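Uncharacterized protein YJL217W (Saccharomyces cerevisiae, PDB 3O12) functions in the galactose metabolic pathway via the GAL83 protein and may control the level of the enolase ENO1. Local coordinates at residues Trp35-Lys40 against Val49-Asp54; Phe83-Val89 against Asp147-Thr153; Gly109-Ala114 against Ser126-Gly132. All coordinates share one frame; numbering follows the deposited sequence. Where two conformers were deposited one is given.

All three contacts lie in an all-beta chain built of two antiparallel sheets. Interaction 2 (83-89 with 147-153) joins neighbouring strands inside the seven-strand sheet, and interaction 3 (109-114 with 126-132) joins the two arms of a hairpin in the other; both are largely buried and rest on regular backbone pairing. Interaction 1 (35-40 with 49-54) is smaller and only partly buried, and it runs between the sheets, with apolar packing and one aspartate holding a loop. Interactions 2 and 3 touch where Leu150 CD1 packs 3.4 Å from Ala114 O; interaction 1 stands apart, its centre about 19 Å and 20 Å from theirs. Only interaction 2 has a salt bridge between its segments.

Interaction 1: residues Trp35-Lys40 against Val49-Asp54; sequences WLNKPK and VTLETD. With SO4 (sulfate ion), chain C.
The indole of Trp35 meets strand 48-52 with its benzo edge: CG1 of Val49 lies near the ring plane 4.1 Å from CZ2, and CD2 of Leu51 does so 3.9 Å from CH2. One face of the ring carries Lys38 CG and Pro39 CD, since the chain folds back over it after Leu36. A sulfate ion, probably from the crystallisation liquor, sits at the pyrrole edge and accepts from the backbone N of Trp35 through O4 (2.8 Å) and O2. Pro39 continues the apolar seam, its CG 4.0 Å from Leu51 CB, with the two side chains crossing at about a right angle. Leu75 and Val42 also touch Trp35, placing this seam between the two sheets.

Beyond the proline the contact turns polar. Lys40 N donates to the syn lone pair of Asp54 OD2 (3.2 Å), and a weak bond runs from the same N-H to OD1. The aspartate's own backbone N is bonded to His73. The Asp54 carboxylate thus holds the loop by the backbone N-H of Lys40, while Trp35 and Pro39 pack on Val49 and Leu51, so apolar packing joins the segments and one carboxylate fixes the loop.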
loop_
_atom_site.group_PDB
_atom_site.type_symbol
_atom_site.label_atom_id
_atom_site.label_comp_id
_atom_site.label_asym_id
_atom_site.label_seq_id
_atom_site.Cartn_x
_atom_site.Cartn_y
_atom_site.Cartn_z
ATOM N N TRP A 35 5.535 8.361 9.788
ATOM C CA TRP A 35 5.494 8.742 8.376
ATOM C C TRP A 35 6.824 8.678 7.645
ATOM O O TRP A 35 7.885 9.048 8.179
ATOM C CB TRP A 35 4.935 10.159 8.211
ATOM C CG TRP A 35 3.469 10.270 8.442
ATOM C CD1 TRP A 35 2.847 10.723 9.572
ATOM C CD2 TRP A 35 2.430 9.926 7.521
ATOM N NE1 TRP A 35 1.487 10.682 9.411
ATOM C CE2 TRP A 35 1.201 10.194 8.162
ATOM C CE3 TRP A 35 2.419 9.419 6.216
ATOM C CZ2 TRP A 35 -0.032 9.970 7.540
ATOM C CZ3 TRP A 35 1.191 9.189 5.600
ATOM C CH2 TRP A 35 -0.014 9.465 6.267
ATOM N N LEU A 36 6.740 8.193 6.406
ATOM C CA LEU A 36 7.712 8.469 5.367
ATOM C C LEU A 36 7.021 9.448 4.421
ATOM O O LEU A 36 5.955 9.141 3.870
ATOM C CB LEU A 36 8.097 7.191 4.622
ATOM C CG LEU A 36 9.112 7.369 3.494
ATOM C CD1 LEU A 36 10.482 7.709 4.041
ATOM C CD2 LEU A 36 9.183 6.108 2.631
ATOM N N ASN A 37 7.608 10.632 4.254
ATOM C CA ASN A 37 7.016 11.673 3.419
ATOM C C ASN A 37 5.607 12.060 3.883
ATOM O O ASN A 37 4.639 11.901 3.148
ATOM C CB ASN A 37 6.972 11.227 1.953
ATOM C CG ASN A 37 8.324 10.774 1.429
ATOM O OD1 ASN A 37 8.432 9.717 0.783
ATOM N ND2 ASN A 37 9.358 11.569 1.679
ATOM N N LYS A 38 5.475 12.569 5.102
ATOM C CA LYS A 38 4.167 12.981 5.592
ATOM C C LYS A 38 3.555 14.014 4.642
ATOM O O LYS A 38 4.219 14.978 4.272
ATOM C CB LYS A 38 4.285 13.590 6.991
ATOM C CG LYS A 38 2.940 13.901 7.622
ATOM C CD LYS A 38 3.102 14.437 9.041
ATOM C CE LYS A 38 1.748 14.694 9.679
ATOM N NZ LYS A 38 1.893 15.251 11.057
ATOM N N PRO A 39 2.286 13.808 4.239
ATOM C CA PRO A 39 1.601 14.793 3.393
ATOM C C PRO A 39 1.428 16.133 4.102
ATOM O O PRO A 39 1.354 16.191 5.333
ATOM C CB PRO A 39 0.208 14.185 3.181
ATOM C CG PRO A 39 0.321 12.750 3.533
ATOM C CD PRO A 39 1.468 12.613 4.505
ATOM N N LYS A 40 1.360 17.201 3.317
ATOM C CA LYS A 40 1.119 18.533 3.858
ATOM C C LYS A 40 -0.253 18.593 4.523
ATOM O O LYS A 40 -0.442 19.300 5.511
ATOM C CB LYS A 40 1.223 19.585 2.751
ATOM C CG LYS A 40 2.635 19.788 2.219
ATOM C CD LYS A 40 2.665 20.859 1.136
ATOM C CE LYS A 40 4.089 21.244 0.768
ATOM N NZ LYS A 40 4.857 20.090 0.228
ATOM N N VAL A 49 -7.135 7.679 9.387
ATOM C CA VAL A 49 -6.243 8.695 8.853
ATOM C C VAL A 49 -6.807 9.182 7.526
ATOM O O VAL A 49 -7.117 8.366 6.656
ATOM C CB VAL A 49 -4.820 8.119 8.624
ATOM C CG1 VAL A 49 -3.990 9.053 7.746
ATOM C CG2 VAL A 49 -4.135 7.859 9.965
ATOM N N THR A 50 -6.949 10.490 7.369
ATOM C CA THR A 50 -7.425 11.061 6.121
ATOM C C THR A 50 -6.376 12.016 5.581
ATOM O O THR A 50 -5.943 12.934 6.278
ATOM C CB THR A 50 -8.745 11.811 6.332
ATOM O OG1 THR A 50 -9.742 10.887 6.794
ATOM C CG2 THR A 50 -9.212 12.461 5.024
ATOM N N LEU A 51 -5.949 11.792 4.345
ATOM C CA LEU A 51 -4.899 12.616 3.771
ATOM C C LEU A 51 -5.277 13.129 2.391
ATOM O O LEU A 51 -6.187 12.608 1.746
ATOM C CB LEU A 51 -3.581 11.829 3.693
ATOM C CG LEU A 51 -3.507 10.599 2.772
ATOM C CD1 LEU A 51 -3.273 10.999 1.321
ATOM C CD2 LEU A 51 -2.390 9.673 3.233
ATOM N N GLU A 52 -4.587 14.183 1.973
ATOM C CA GLU A 52 -4.595 14.629 0.585
ATOM C C GLU A 52 -3.161 14.519 0.094
ATOM O O GLU A 52 -2.247 15.001 0.761
ATOM C CB GLU A 52 -5.068 16.079 0.481
ATOM C CG GLU A 52 -4.958 16.663 -0.920
ATOM C CD GLU A 52 -5.517 18.069 -1.013
ATOM O OE1 GLU A 52 -6.474 18.378 -0.274
ATOM O OE2 GLU A 52 -5.002 18.863 -1.829
ATOM N N THR A 53 -2.952 13.875 -1.055
ATOM C CA THR A 53 -1.589 13.674 -1.546
ATOM C C THR A 53 -0.928 14.958 -2.038
ATOM O O THR A 53 -1.599 15.895 -2.484
ATOM C CB THR A 53 -1.510 12.633 -2.689
ATOM O OG1 THR A 53 -2.244 13.123 -3.816
ATOM C CG2 THR A 53 -2.093 11.299 -2.256
ATOM N N ASP A 54 0.398 14.985 -1.942
ATOM C CA ASP A 54 1.199 16.058 -2.525
ATOM C C ASP A 54 1.555 15.713 -3.972
ATOM O O ASP A 54 1.512 14.551 -4.368
ATOM C CB ASP A 54 2.460 16.302 -1.686
ATOM C CG ASP A 54 2.137 16.728 -0.257
ATOM O OD1 ASP A 54 1.141 17.448 -0.062
ATOM O OD2 ASP A 54 2.888 16.341 0.659
HETATM S S SO4 C . 5.915 11.080 12.047
HETATM O O1 SO4 C . 6.785 10.864 13.201
HETATM O O2 SO4 C . 4.749 10.212 12.158
HETATM O O3 SO4 C . 5.490 12.478 12.003
HETATM O O4 SO4 C . 6.635 10.760 10.820
#

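Interaction 2: residues Phe83-Val89 against Asp147-Thr153; sequences FTAQVRV and DFWLRVT. With SO4 (sulfate ion), chain B.
Arg88 and Trp149 lie side by side on one face of an antiparallel pair, strands 83-91 and 148-155, which are neighbours in the seven-strand sheet of this beta sandwich. With CG anti to the backbone N (chi1 -172°) and the chain extended to NE, the arginine is laid along the indole. Its CB is 3.4 Å from Trp149 NE1, and CG makes a CH-pi contact 3.8 Å from the centroid of the five-membered ring. CD moves on over CE2 and CZ2, and the guanidinium, inclined 20° to the indole, has CZ2 over one face. At the tip NE and NH2 grip Asp147 side-on in a salt bridge, one nitrogen to each carboxylate oxygen, with both oxygens using syn lone pairs. NH1 and NH2 also bind a sulfate ion, probably from the crystallisation liquor. Glu204 ties the pair together, bridging to Arg88 NH1 and accepting from Trp149 NE1.

On the opposite face Val89 CB stands over the ring of Phe148, 3.9 Å from its centroid. Backbone bonds join Ala85 with Val152, Val87 with Leu150 and Val89 with Phe148, and the hydroxyls of Thr84 and Thr153 share a bond. Arg151, bent at chi3 (-70°), brings NE and NH2 to the same face of the Gln86 amide plane, each 2.8 Å from the single acceptor OE1.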
loop_
_atom_site.group_PDB
_atom_site.type_symbol
_atom_site.label_atom_id
_atom_site.label_comp_id
_atom_site.label_asym_id
_atom_site.label_seq_id
_atom_site.Cartn_x
_atom_site.Cartn_y
_atom_site.Cartn_z
ATOM N N PHE A 83 3.980 -11.200 10.238
ATOM C CA PHE A 83 2.769 -10.467 10.576
ATOM C C PHE A 83 1.661 -10.680 9.559
ATOM O O PHE A 83 1.922 -11.097 8.435
ATOM C CB PHE A 83 3.069 -8.958 10.660
ATOM C CG PHE A 83 3.360 -8.325 9.326
ATOM C CD1 PHE A 83 2.338 -7.825 8.537
ATOM C CD2 PHE A 83 4.661 -8.263 8.847
ATOM C CE1 PHE A 83 2.607 -7.266 7.298
ATOM C CE2 PHE A 83 4.945 -7.700 7.616
ATOM C CZ PHE A 83 3.926 -7.209 6.832
ATOM N N THR A 84 0.432 -10.374 9.973
ATOM C CA THR A 84 -0.689 -10.150 9.072
ATOM C C THR A 84 -1.265 -8.768 9.381
ATOM O O THR A 84 -1.502 -8.425 10.551
ATOM C CB THR A 84 -1.781 -11.217 9.233
ATOM O OG1 THR A 84 -1.266 -12.488 8.819
ATOM C CG2 THR A 84 -2.991 -10.874 8.385
ATOM N N ALA A 85 -1.457 -7.966 8.343
ATOM C CA ALA A 85 -1.986 -6.618 8.466
ATOM C C ALA A 85 -3.199 -6.472 7.573
ATOM O O ALA A 85 -3.272 -7.081 6.494
ATOM C CB ALA A 85 -0.915 -5.586 8.081
ATOM N N GLN A 86 -4.153 -5.658 7.999
ATOM C CA GLN A 86 -5.358 -5.441 7.211
ATOM C C GLN A 86 -5.784 -3.980 7.343
ATOM O O GLN A 86 -5.581 -3.363 8.399
ATOM C CB GLN A 86 -6.437 -6.390 7.728
ATOM C CG GLN A 86 -7.774 -6.355 7.049
ATOM C CD GLN A 86 -8.661 -7.467 7.577
ATOM O OE1 GLN A 86 -8.282 -8.641 7.558
ATOM N NE2 GLN A 86 -9.841 -7.104 8.067
ATOM N N VAL A 87 -6.371 -3.415 6.291
ATOM C CA VAL A 87 -6.805 -2.018 6.305
ATOM C C VAL A 87 -7.911 -1.787 5.288
ATOM O O VAL A 87 -7.984 -2.480 4.263
ATOM C CB VAL A 87 -5.604 -1.055 6.047
ATOM C CG1 VAL A 87 -5.131 -1.128 4.583
ATOM C CG2 VAL A 87 -5.916 0.379 6.471
ATOM N N ARG A 88 -8.780 -0.830 5.585
ATOM C CA ARG A 88 -9.811 -0.382 4.658
ATOM C C ARG A 88 -9.332 0.902 3.990
ATOM O O ARG A 88 -8.769 1.788 4.648
ATOM C CB ARG A 88 -11.114 -0.132 5.411
ATOM C CG ARG A 88 -12.313 0.163 4.517
ATOM C CD ARG A 88 -13.550 0.401 5.361
ATOM N NE ARG A 88 -14.739 0.575 4.534
ATOM C CZ ARG A 88 -15.955 0.764 5.035
ATOM N NH1 ARG A 88 -16.132 0.800 6.350
ATOM N NH2 ARG A 88 -16.994 0.910 4.224
ATOM N N VAL A 89 -9.566 1.003 2.687
ATOM C CA VAL A 89 -9.049 2.106 1.874
ATOM C C VAL A 89 -10.209 2.747 1.134
ATOM O O VAL A 89 -10.896 2.087 0.356
ATOM C CB VAL A 89 -8.026 1.607 0.826
ATOM C CG1 VAL A 89 -7.403 2.783 0.079
ATOM C CG2 VAL A 89 -6.945 0.777 1.487
ATOM N N ASP A 147 -13.867 1.814 -2.275
ATOM C CA ASP A 147 -14.018 1.211 -0.952
ATOM C C ASP A 147 -13.619 -0.254 -1.003
ATOM O O ASP A 147 -14.369 -1.097 -1.499
ATOM C CB ASP A 147 -15.463 1.351 -0.482
ATOM C CG ASP A 147 -15.655 0.994 0.981
ATOM O OD1 ASP A 147 -14.674 0.653 1.670
ATOM O OD2 ASP A 147 -16.815 1.067 1.454
ATOM N N PHE A 148 -12.419 -0.560 -0.518
ATOM C CA PHE A 148 -11.957 -1.938 -0.517
ATOM C C PHE A 148 -11.059 -2.177 0.688
ATOM O O PHE A 148 -10.626 -1.226 1.349
ATOM C CB PHE A 148 -11.205 -2.282 -1.818
ATOM C CG PHE A 148 -9.918 -1.515 -2.007
ATOM C CD1 PHE A 148 -8.701 -2.046 -1.577
ATOM C CD2 PHE A 148 -9.916 -0.263 -2.607
ATOM C CE1 PHE A 148 -7.506 -1.343 -1.747
ATOM C CE2 PHE A 148 -8.716 0.450 -2.768
ATOM C CZ PHE A 148 -7.516 -0.096 -2.337
ATOM N N TRP A 149 -10.804 -3.449 0.974
ATOM C CA TRP A 149 -9.882 -3.848 2.029
ATOM C C TRP A 149 -8.706 -4.600 1.430
ATOM O O TRP A 149 -8.831 -5.289 0.405
ATOM C CB TRP A 149 -10.555 -4.776 3.050
ATOM C CG TRP A 149 -11.586 -4.133 3.951
ATOM C CD1 TRP A 149 -11.402 -3.727 5.239
ATOM C CD2 TRP A 149 -12.956 -3.861 3.633
ATOM N NE1 TRP A 149 -12.572 -3.209 5.742
ATOM C CE2 TRP A 149 -13.542 -3.276 4.776
ATOM C CE3 TRP A 149 -13.740 -4.045 2.490
ATOM C CZ2 TRP A 149 -14.885 -2.881 4.811
ATOM C CZ3 TRP A 149 -15.078 -3.648 2.523
ATOM C CH2 TRP A 149 -15.632 -3.071 3.678
ATOM N N LEU A 150 -7.559 -4.477 2.084
ATOM C CA LEU A 150 -6.381 -5.279 1.769
ATOM C C LEU A 150 -5.932 -6.036 2.989
ATOM O O LEU A 150 -6.021 -5.532 4.108
ATOM C CB LEU A 150 -5.219 -4.404 1.302
ATOM C CG LEU A 150 -5.443 -3.746 -0.053
ATOM C CD1 LEU A 150 -4.478 -2.587 -0.262
ATOM C CD2 LEU A 150 -5.337 -4.775 -1.200
ATOM N N ARG A 151 -5.415 -7.236 2.777
ATOM C CA ARG A 151 -4.818 -8.031 3.831
ATOM C C ARG A 151 -3.493 -8.538 3.309
ATOM O O ARG A 151 -3.409 -9.120 2.224
ATOM C CB ARG A 151 -5.722 -9.202 4.228
ATOM C CG ARG A 151 -5.110 -10.134 5.263
ATOM C CD ARG A 151 -6.022 -11.314 5.539
ATOM N NE ARG A 151 -7.217 -10.901 6.263
ATOM C CZ ARG A 151 -8.255 -11.693 6.515
ATOM N NH1 ARG A 151 -8.255 -12.947 6.085
ATOM N NH2 ARG A 151 -9.288 -11.230 7.203
ATOM N N VAL A 152 -2.439 -8.312 4.069
ATOM C CA VAL A 152 -1.106 -8.748 3.679
ATOM C C VAL A 152 -0.466 -9.558 4.791
ATOM O O VAL A 152 -0.517 -9.158 5.967
ATOM C CB VAL A 152 -0.214 -7.552 3.346
ATOM C CG1 VAL A 152 1.186 -8.022 2.965
ATOM C CG2 VAL A 152 -0.833 -6.738 2.218
ATOM N N THR A 153 0.128 -10.690 4.436
ATOM C CA THR A 153 0.820 -11.550 5.380
ATOM C C THR A 153 2.250 -11.756 4.913
ATOM O O THR A 153 2.483 -12.075 3.742
ATOM C CB THR A 153 0.125 -12.909 5.495
ATOM O OG1 THR A 153 -1.224 -12.708 5.938
ATOM C CG2 THR A 153 0.850 -13.808 6.480
HETATM S S SO4 B . -19.726 1.784 6.513
HETATM O O1 SO4 B . -19.760 0.664 5.577
HETATM O O2 SO4 B . -21.067 1.990 7.055
HETATM O O3 SO4 B . -18.801 1.488 7.604
HETATM O O4 SO4 B . -19.290 2.997 5.823
#

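Interaction 3: residues Gly109-Ala114 against Ser126-Gly132; sequences GHWLKA and SSVLTNG. With EDO (1,2-ethanediol), chain F; EDO (1,2-ethanediol), chain G; EDO (1,2-ethanediol), chain I.
Strands 110-114 and 126-131 run antiparallel, 177° between their directions and 4.6 Å apart at closest approach. Trp111 with Thr130 and Lys113 with Val128 are the hydrogen-bonded pairs, each joined in both directions; Thr130 N to Trp111 O is short at 2.7 Å. Gly132 N continues the pairing past the strand end by donating to Gly109 O.

Trp111 and Thr130 carry the side-chain contact. With CG held between its backbone N and carbonyl carbon (chi1 50°), the indole lies across the threonine, whose CB is 3.7 Å from the six-membered-ring centroid and 10° off its normal. Thr130 OG1 sits over the same face, 3.2 Å from Trp111 CH2, while bonding to Ser134. Beside it Val128 sends CG1 to Trp111 CZ3 (3.9 Å) and CG2 to Lys113 CE (3.6 Å), so the extended lysine runs along the valine. On the other face Leu112 CD1 packs against Leu129 CB. Near Gly109 and Gly132 one water links His110 NE2 and Asn131 OD1, and Asp107 holds His110 ND1. Ser126 OG and Ser127 OG, also bonded to Trp136 and Arg174 respectively, each meet O2 of an ethanediol, probably from the crystallisation liquor, at 2.6 Å.

The two segments are arms of the hairpin 110-119 and 122-131. Strand 102-105 pairs with the first arm, strand 134-140 with the second, and Leu112, Ala114 and Ser127 lie against Ile161 of strand 158-164 in the other sheet.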
loop_
_atom_site.group_PDB
_atom_site.type_symbol
_atom_site.label_atom_id
_atom_site.label_comp_id
_atom_site.label_asym_id
_atom_site.label_seq_id
_atom_site.Cartn_x
_atom_site.Cartn_y
_atom_site.Cartn_z
ATOM N N GLY A 109 15.120 -0.047 -0.956
ATOM C CA GLY A 109 15.363 -1.005 -2.015
ATOM C C GLY A 109 14.531 -2.271 -1.935
ATOM O O GLY A 109 14.544 -3.081 -2.846
ATOM N N HIS A 110 13.793 -2.444 -0.843
ATOM C CA HIS A 110 13.035 -3.671 -0.620
ATOM C C HIS A 110 11.693 -3.322 -0.009
ATOM O O HIS A 110 11.598 -2.977 1.179
ATOM C CB HIS A 110 13.810 -4.624 0.289
ATOM C CG HIS A 110 15.184 -4.915 -0.218
ATOM N ND1 HIS A 110 16.249 -4.073 0.008
ATOM C CD2 HIS A 110 15.651 -5.917 -1.000
ATOM C CE1 HIS A 110 17.325 -4.561 -0.590
ATOM N NE2 HIS A 110 16.989 -5.682 -1.201
ATOM N N TRP A 111 10.664 -3.370 -0.849
ATOM C CA TRP A 111 9.322 -3.003 -0.435
ATOM C C TRP A 111 8.291 -3.566 -1.391
ATOM O O TRP A 111 8.622 -4.066 -2.469
ATOM C CB TRP A 111 9.167 -1.478 -0.319
ATOM C CG TRP A 111 9.640 -0.636 -1.501
ATOM C CD1 TRP A 111 10.798 0.069 -1.579
ATOM C CD2 TRP A 111 8.932 -0.375 -2.732
ATOM N NE1 TRP A 111 10.878 0.742 -2.773
ATOM C CE2 TRP A 111 9.743 0.489 -3.502
ATOM C CE3 TRP A 111 7.701 -0.789 -3.255
ATOM C CZ2 TRP A 111 9.373 0.938 -4.774
ATOM C CZ3 TRP A 111 7.326 -0.335 -4.515
ATOM C CH2 TRP A 111 8.159 0.515 -5.263
ATOM N N LEU A 112 7.038 -3.511 -0.978
ATOM C CA LEU A 112 5.913 -3.889 -1.812
ATOM C C LEU A 112 4.832 -2.858 -1.618
ATOM O O LEU A 112 4.615 -2.388 -0.502
ATOM C CB LEU A 112 5.382 -5.265 -1.403
ATOM C CG LEU A 112 4.087 -5.630 -2.143
ATOM C CD1 LEU A 112 4.156 -7.001 -2.823
ATOM C CD2 LEU A 112 2.878 -5.502 -1.215
ATOM N N LYS A 113 4.150 -2.487 -2.690
ATOM C CA LYS A 113 2.947 -1.669 -2.580
ATOM C C LYS A 113 1.826 -2.382 -3.325
ATOM O O LYS A 113 2.063 -3.099 -4.295
ATOM C CB LYS A 113 3.159 -0.253 -3.128
ATOM C CG LYS A 113 3.424 -0.161 -4.620
ATOM C CD LYS A 113 3.625 1.294 -5.087
ATOM C CE LYS A 113 3.895 1.317 -6.585
ATOM N NZ LYS A 113 3.930 2.683 -7.202
ATOM N N ALA A 114 0.592 -2.214 -2.872
ATOM C CA ALA A 114 -0.547 -2.844 -3.533
ATOM C C ALA A 114 -1.795 -2.033 -3.275
ATOM O O ALA A 114 -1.932 -1.420 -2.222
ATOM C CB ALA A 114 -0.738 -4.266 -3.017
ATOM N N SER A 126 -3.476 -3.339 -8.504
ATOM C CA SER A 126 -2.079 -3.329 -8.891
ATOM C C SER A 126 -1.203 -3.669 -7.704
ATOM O O SER A 126 -1.524 -3.340 -6.558
ATOM C CB SER A 126 -1.728 -1.932 -9.403
ATOM O OG SER A 126 -0.350 -1.795 -9.670
ATOM N N SER A 127 -0.088 -4.330 -7.963
ATOM C CA SER A 127 0.929 -4.519 -6.944
ATOM C C SER A 127 2.306 -4.392 -7.548
ATOM O O SER A 127 2.516 -4.748 -8.711
ATOM C CB SER A 127 0.777 -5.855 -6.209
ATOM O OG SER A 127 0.909 -6.951 -7.078
ATOM N N VAL A 128 3.238 -3.862 -6.764
ATOM C CA VAL A 128 4.622 -3.730 -7.182
ATOM C C VAL A 128 5.501 -4.298 -6.088
ATOM O O VAL A 128 5.481 -3.807 -4.957
ATOM C CB VAL A 128 5.013 -2.271 -7.437
ATOM C CG1 VAL A 128 6.498 -2.178 -7.857
ATOM C CG2 VAL A 128 4.125 -1.657 -8.512
ATOM N N LEU A 129 6.252 -5.343 -6.404
ATOM C CA LEU A 129 7.204 -5.941 -5.489
ATOM C C LEU A 129 8.587 -5.506 -5.917
ATOM O O LEU A 129 8.991 -5.757 -7.054
ATOM C CB LEU A 129 7.089 -7.467 -5.527
ATOM C CG LEU A 129 7.770 -8.241 -4.394
ATOM C CD1 LEU A 129 7.252 -9.669 -4.353
ATOM C CD2 LEU A 129 9.271 -8.214 -4.539
ATOM N N THR A 130 9.296 -4.836 -5.018
ATOM C CA THR A 130 10.609 -4.290 -5.318
ATOM C C THR A 130 11.640 -5.011 -4.479
ATOM O O THR A 130 11.612 -4.970 -3.247
ATOM C CB THR A 130 10.622 -2.778 -5.060
ATOM O OG1 THR A 130 9.683 -2.172 -5.955
ATOM C CG2 THR A 130 12.004 -2.185 -5.297
ATOM N N ASN A 131 12.520 -5.736 -5.154
ATOM C CA ASN A 131 13.676 -6.324 -4.504
ATOM C C ASN A 131 14.865 -5.909 -5.326
ATOM O O ASN A 131 15.248 -6.602 -6.275
ATOM C CB ASN A 131 13.537 -7.842 -4.440
ATOM C CG ASN A 131 14.530 -8.472 -3.480
ATOM O OD1 ASN A 131 15.603 -7.925 -3.234
ATOM N ND2 ASN A 131 14.174 -9.628 -2.935
ATOM N N GLY A 132 15.417 -4.746 -5.004
ATOM C CA GLY A 132 16.422 -4.124 -5.845
ATOM C C GLY A 132 15.738 -3.369 -6.969
ATOM O O GLY A 132 15.942 -2.167 -7.129
HETATM C C1 EDO F . -0.073 0.172 -5.841
HETATM O O1 EDO F . -1.360 0.633 -6.276
HETATM C C2 EDO F . 0.542 -0.769 -6.874
HETATM O O2 EDO F . 0.791 -0.037 -8.074
HETATM C C1 EDO G . 2.985 1.369 -10.350
HETATM O O1 EDO G . 1.817 1.631 -9.565
HETATM C C2 EDO G . 4.081 2.350 -9.961
HETATM O O2 EDO G . 3.576 3.692 -9.908
HETATM C C1 EDO I . -3.233 -7.707 -9.562
HETATM O O1 EDO I . -2.964 -9.044 -9.997
HETATM C C2 EDO I . -1.919 -7.017 -9.220
HETATM O O2 EDO I . -1.091 -7.913 -8.473
HETATM O O HOH W 1 18.474 -6.755 -3.629
#